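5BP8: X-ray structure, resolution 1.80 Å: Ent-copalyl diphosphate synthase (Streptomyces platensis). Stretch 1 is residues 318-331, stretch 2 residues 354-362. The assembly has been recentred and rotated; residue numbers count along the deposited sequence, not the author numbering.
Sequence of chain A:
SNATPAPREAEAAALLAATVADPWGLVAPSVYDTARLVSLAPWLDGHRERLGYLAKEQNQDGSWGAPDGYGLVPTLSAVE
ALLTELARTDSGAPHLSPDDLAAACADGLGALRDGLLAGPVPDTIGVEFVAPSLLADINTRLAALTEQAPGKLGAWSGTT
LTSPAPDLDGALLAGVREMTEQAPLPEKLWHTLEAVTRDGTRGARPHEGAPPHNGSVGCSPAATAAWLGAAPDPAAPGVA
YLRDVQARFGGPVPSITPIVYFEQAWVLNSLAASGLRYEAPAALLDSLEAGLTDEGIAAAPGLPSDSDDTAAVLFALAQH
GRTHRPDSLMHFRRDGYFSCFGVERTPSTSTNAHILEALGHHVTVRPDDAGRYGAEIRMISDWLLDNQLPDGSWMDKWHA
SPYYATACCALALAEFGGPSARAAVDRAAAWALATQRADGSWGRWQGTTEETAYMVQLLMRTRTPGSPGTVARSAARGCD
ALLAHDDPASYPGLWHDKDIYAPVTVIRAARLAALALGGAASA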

# COMPACT_ATOMS: atom_id res chain seq x y z
N ALA A 318 7.50 -20.47 8.85
CA ALA A 318 7.66 -21.89 8.56
C ALA A 318 8.81 -22.18 7.61
O ALA A 318 9.52 -23.19 7.75
CB ALA A 318 6.36 -22.48 8.05
N GLN A 319 9.03 -21.30 6.64
CA GLN A 319 10.18 -21.45 5.75
C GLN A 319 11.52 -21.24 6.44
O GLN A 319 12.56 -21.61 5.89
CB GLN A 319 10.08 -20.52 4.54
CG GLN A 319 8.96 -20.87 3.61
CD GLN A 319 9.04 -20.13 2.30
OE1 GLN A 319 9.45 -20.70 1.29
NE2 GLN A 319 8.63 -18.85 2.30
N HIS A 320 11.51 -20.62 7.61
CA HIS A 320 12.75 -20.35 8.31
C HIS A 320 12.82 -21.09 9.65
O HIS A 320 13.45 -20.62 10.59
CB HIS A 320 12.94 -18.85 8.46
CG HIS A 320 13.13 -18.17 7.14
ND1 HIS A 320 12.08 -17.70 6.39
CD2 HIS A 320 14.24 -17.93 6.42
CE1 HIS A 320 12.53 -17.19 5.27
NE2 HIS A 320 13.84 -17.32 5.26
N GLY A 321 12.16 -22.24 9.72
CA GLY A 321 12.33 -23.17 10.83
C GLY A 321 11.40 -23.00 12.01
O GLY A 321 11.62 -23.62 13.05
N ARG A 322 10.37 -22.16 11.88
CA ARG A 322 9.42 -21.92 12.97
C ARG A 322 8.02 -22.18 12.50
O ARG A 322 7.29 -21.26 12.09
CB ARG A 322 9.57 -20.51 13.54
CG ARG A 322 10.97 -20.24 14.06
CD ARG A 322 11.01 -19.14 15.09
NE ARG A 322 12.40 -18.74 15.30
CZ ARG A 322 12.78 -17.71 16.06
NH1 ARG A 322 11.90 -16.99 16.75
NH2 ARG A 322 14.06 -17.42 16.15
N THR A 323 7.64 -23.46 12.52
CA THR A 323 6.36 -23.90 11.99
C THR A 323 5.25 -23.79 13.02
O THR A 323 5.35 -24.32 14.13
CB THR A 323 6.45 -25.34 11.48
OG1 THR A 323 7.43 -25.40 10.44
CG2 THR A 323 5.13 -25.80 10.91
N HIS A 324 4.19 -23.08 12.67
CA HIS A 324 3.02 -22.94 13.52
C HIS A 324 1.83 -23.41 12.73
O HIS A 324 1.69 -23.04 11.56
CB HIS A 324 2.77 -21.48 13.91
CG HIS A 324 3.87 -20.88 14.72
ND1 HIS A 324 3.81 -20.78 16.09
CD2 HIS A 324 5.08 -20.41 14.36
CE1 HIS A 324 4.93 -20.23 16.54
NE2 HIS A 324 5.72 -20.00 15.50
N ARG A 325 0.95 -24.18 13.37
CA ARG A 325 -0.30 -24.56 12.72
C ARG A 325 -1.04 -23.30 12.27
O ARG A 325 -1.22 -22.38 13.08
CB ARG A 325 -1.21 -25.34 13.66
CG ARG A 325 -1.15 -26.82 13.41
CD ARG A 325 -2.11 -27.52 14.34
NE ARG A 325 -2.11 -28.95 14.07
CZ ARG A 325 -2.72 -29.85 14.83
NH1 ARG A 325 -3.41 -29.47 15.90
NH2 ARG A 325 -2.66 -31.14 14.48
N PRO A 326 -1.47 -23.26 11.00
CA PRO A 326 -2.12 -22.06 10.47
C PRO A 326 -3.61 -21.99 10.79
O PRO A 326 -4.40 -21.60 9.94
CB PRO A 326 -1.87 -22.18 8.96
CG PRO A 326 -1.92 -23.67 8.73
CD PRO A 326 -1.26 -24.27 9.95
N ASP A 327 -3.98 -22.33 12.02
CA ASP A 327 -5.38 -22.35 12.39
C ASP A 327 -6.03 -20.97 12.40
O ASP A 327 -7.22 -20.89 12.13
CB ASP A 327 -5.57 -23.04 13.73
CG ASP A 327 -5.32 -24.55 13.65
OD1 ASP A 327 -5.53 -25.16 12.58
OD2 ASP A 327 -4.91 -25.13 14.67
N SER A 328 -5.28 -19.92 12.69
CA SER A 328 -5.81 -18.56 12.67
C SER A 328 -6.41 -18.18 11.32
O SER A 328 -7.25 -17.30 11.27
CB SER A 328 -4.75 -17.52 13.06
OG SER A 328 -3.59 -17.62 12.23
N LEU A 329 -5.95 -18.81 10.24
CA LEU A 329 -6.52 -18.55 8.91
C LEU A 329 -7.94 -19.09 8.74
O LEU A 329 -8.68 -18.59 7.91
CB LEU A 329 -5.62 -19.12 7.82
CG LEU A 329 -4.22 -18.51 7.71
CD1 LEU A 329 -3.37 -19.26 6.71
CD2 LEU A 329 -4.32 -17.03 7.35
N MSE A 330 -8.33 -20.09 9.54
CA MSE A 330 -9.67 -20.70 9.40
C MSE A 330 -10.80 -19.76 9.74
O MSE A 330 -11.90 -19.93 9.21
CB MSE A 330 -9.74 -22.02 10.21
CG MSE A 330 -8.65 -23.01 9.81
SE MSE A 330 -8.84 -23.70 7.96
CE MSE A 330 -7.29 -22.77 7.19
N HIS A 331 -10.55 -18.73 10.56
CA HIS A 331 -11.52 -17.68 10.88
C HIS A 331 -12.00 -16.99 9.61
O HIS A 331 -13.10 -16.43 9.57
CB HIS A 331 -10.89 -16.55 11.74
CG HIS A 331 -10.45 -16.97 13.10
ND1 HIS A 331 -11.32 -17.48 14.05
CD2 HIS A 331 -9.24 -16.89 13.71
CE1 HIS A 331 -10.66 -17.74 15.16
NE2 HIS A 331 -9.39 -17.38 14.98
N HIS A 354 -1.65 -16.26 -1.12
CA HIS A 354 -0.78 -16.34 0.03
C HIS A 354 -1.27 -17.39 1.06
O HIS A 354 -0.45 -18.09 1.69
CB HIS A 354 -0.56 -14.93 0.63
CG HIS A 354 0.18 -14.02 -0.30
ND1 HIS A 354 0.01 -12.65 -0.32
CD2 HIS A 354 1.09 -14.30 -1.27
CE1 HIS A 354 0.77 -12.13 -1.27
NE2 HIS A 354 1.43 -13.11 -1.86
N ILE A 355 -2.57 -17.54 1.17
CA ILE A 355 -3.15 -18.58 2.01
C ILE A 355 -2.84 -19.96 1.44
O ILE A 355 -2.49 -20.87 2.19
CB ILE A 355 -4.66 -18.36 2.22
CG1 ILE A 355 -4.83 -17.10 3.08
CG2 ILE A 355 -5.30 -19.52 3.00
CD1 ILE A 355 -6.21 -16.54 3.08
N LEU A 356 -2.91 -20.09 0.13
CA LEU A 356 -2.52 -21.36 -0.51
C LEU A 356 -1.07 -21.72 -0.18
O LEU A 356 -0.77 -22.90 0.13
CB LEU A 356 -2.75 -21.30 -2.01
CG LEU A 356 -2.33 -22.53 -2.83
CD1 LEU A 356 -3.04 -23.76 -2.32
CD2 LEU A 356 -2.62 -22.35 -4.29
N GLU A 357 -0.17 -20.74 -0.20
CA GLU A 357 1.21 -20.98 0.18
C GLU A 357 1.35 -21.38 1.65
O GLU A 357 2.07 -22.34 1.95
CB GLU A 357 2.11 -19.79 -0.12
CG GLU A 357 2.14 -19.43 -1.61
CD GLU A 357 3.00 -18.22 -1.89
OE1 GLU A 357 2.93 -17.24 -1.08
OE2 GLU A 357 3.73 -18.25 -2.91
N ALA A 358 0.73 -20.65 2.56
CA ALA A 358 0.89 -20.96 3.97
C ALA A 358 0.39 -22.39 4.25
O ALA A 358 1.08 -23.19 4.92
CB ALA A 358 0.15 -19.97 4.83
N LEU A 359 -0.79 -22.71 3.74
CA LEU A 359 -1.40 -24.02 3.96
C LEU A 359 -0.62 -25.13 3.26
O LEU A 359 -0.27 -26.15 3.88
CB LEU A 359 -2.86 -24.03 3.53
CG LEU A 359 -3.77 -23.08 4.30
CD1 LEU A 359 -5.19 -23.25 3.81
CD2 LEU A 359 -3.71 -23.26 5.81
N GLY A 360 -0.35 -24.93 1.97
CA GLY A 360 0.38 -25.90 1.17
C GLY A 360 1.75 -26.18 1.74
O GLY A 360 2.19 -27.35 1.80
N HIS A 361 2.42 -25.13 2.20
CA HIS A 361 3.73 -25.31 2.75
C HIS A 361 3.66 -26.04 4.09
O HIS A 361 4.53 -26.88 4.39
CB HIS A 361 4.46 -24.00 2.95
CG HIS A 361 5.82 -24.17 3.53
ND1 HIS A 361 6.07 -24.05 4.88
CD2 HIS A 361 6.99 -24.52 2.96
CE1 HIS A 361 7.35 -24.27 5.11
NE2 HIS A 361 7.93 -24.55 3.96
N HIS A 362 2.64 -25.70 4.89
CA HIS A 362 2.44 -26.36 6.17
C HIS A 362 2.26 -27.88 5.98
O HIS A 362 2.90 -28.65 6.70
CB HIS A 362 1.22 -25.85 6.91
CG HIS A 362 1.04 -26.50 8.25
ND1 HIS A 362 1.79 -26.15 9.34
CD2 HIS A 362 0.25 -27.53 8.65
CE1 HIS A 362 1.44 -26.89 10.38
NE2 HIS A 362 0.51 -27.75 9.98
O HOH W 1 2.85 -23.38 9.03

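Contact between residues 354-362, part of a longer helix, and the loop-rich segment 318-331 of Ent-copalyl diphosphate synthase. No direct hydrogen bond crosses between the two stretches; apolar packing, two CH-pi contacts and one bridging water join them, burying 509 Å² summed over both sides. The helix keeps its own backbone bonds, from Ala358 N to His354 O (3.0 Å) through His362 N to Ala358 O (3.0 Å); its closest atoms to stretch 1 are all in side chains. Pro326, Leu329, Ile355, Ala358 and Leu359, all buried, form most of the apolar part of the contact. His354 lies out of reach, and the contact begins at Ile355, whose CG2 branch lies 4.2 Å from CD1 of Leu329. Leu356 and Glu357 are also out of reach, as the helical turn carries their side chains elsewhere. Ala358 points toward stretch 1, and its CB sits 4.1 Å from Leu329 CD1; a single methyl is enough to touch Leu329 at this short reach. Leu329, with chi1 m and chi2 t, thus directs one methyl at three helix residues, the third being Leu359, whose CD2 is 4.1 Å from that same CD1.

Leu359 leaves the helix sideways, but its m,t rotamer brings the end of the side chain nearer. Its CD2 meets Pro326 CG at 3.4 Å, a tight apolar contact, and CE of the selenomethionine Met330 at 3.9 Å. Met330 starts away from the helix and bends back through m chi1 and chi2 angles, its flexible chain allowing the terminal methyl to return. Gly360 makes no contact with stretch 1; a CB there would come within 2.9 Å of Leu356 O.

His361, chi1 t, points its CA-to-CB bond toward stretch 1, and its ring meets Ala318 and Gln319. Gln319 CG lies over one face, 4.1 Å from the centroid of the His361 ring and 20° off the normal, so the aliphatic part of a polar side chain supplies the CH-pi contact. Ala318 CB approaches the ring edge, 3.5 Å from His361 ND1.

His362, also chi1 t, has the largest area covered by the other stretch, 86 Å². Pro326 CD stands almost squarely over one ring face, 3.6 Å from the centroid of His362 and only 8° off the normal; the rigid proline ring thus serves both His362 and Leu359. Thr323 CG2 adds a methyl contact 3.7 Å from His362 ND1. One water donates to His324 O (2.8 Å from the water oxygen) and hydrogen-bonds His362 ND1 (3.0 Å from that oxygen), linking loop carbonyl to imidazole.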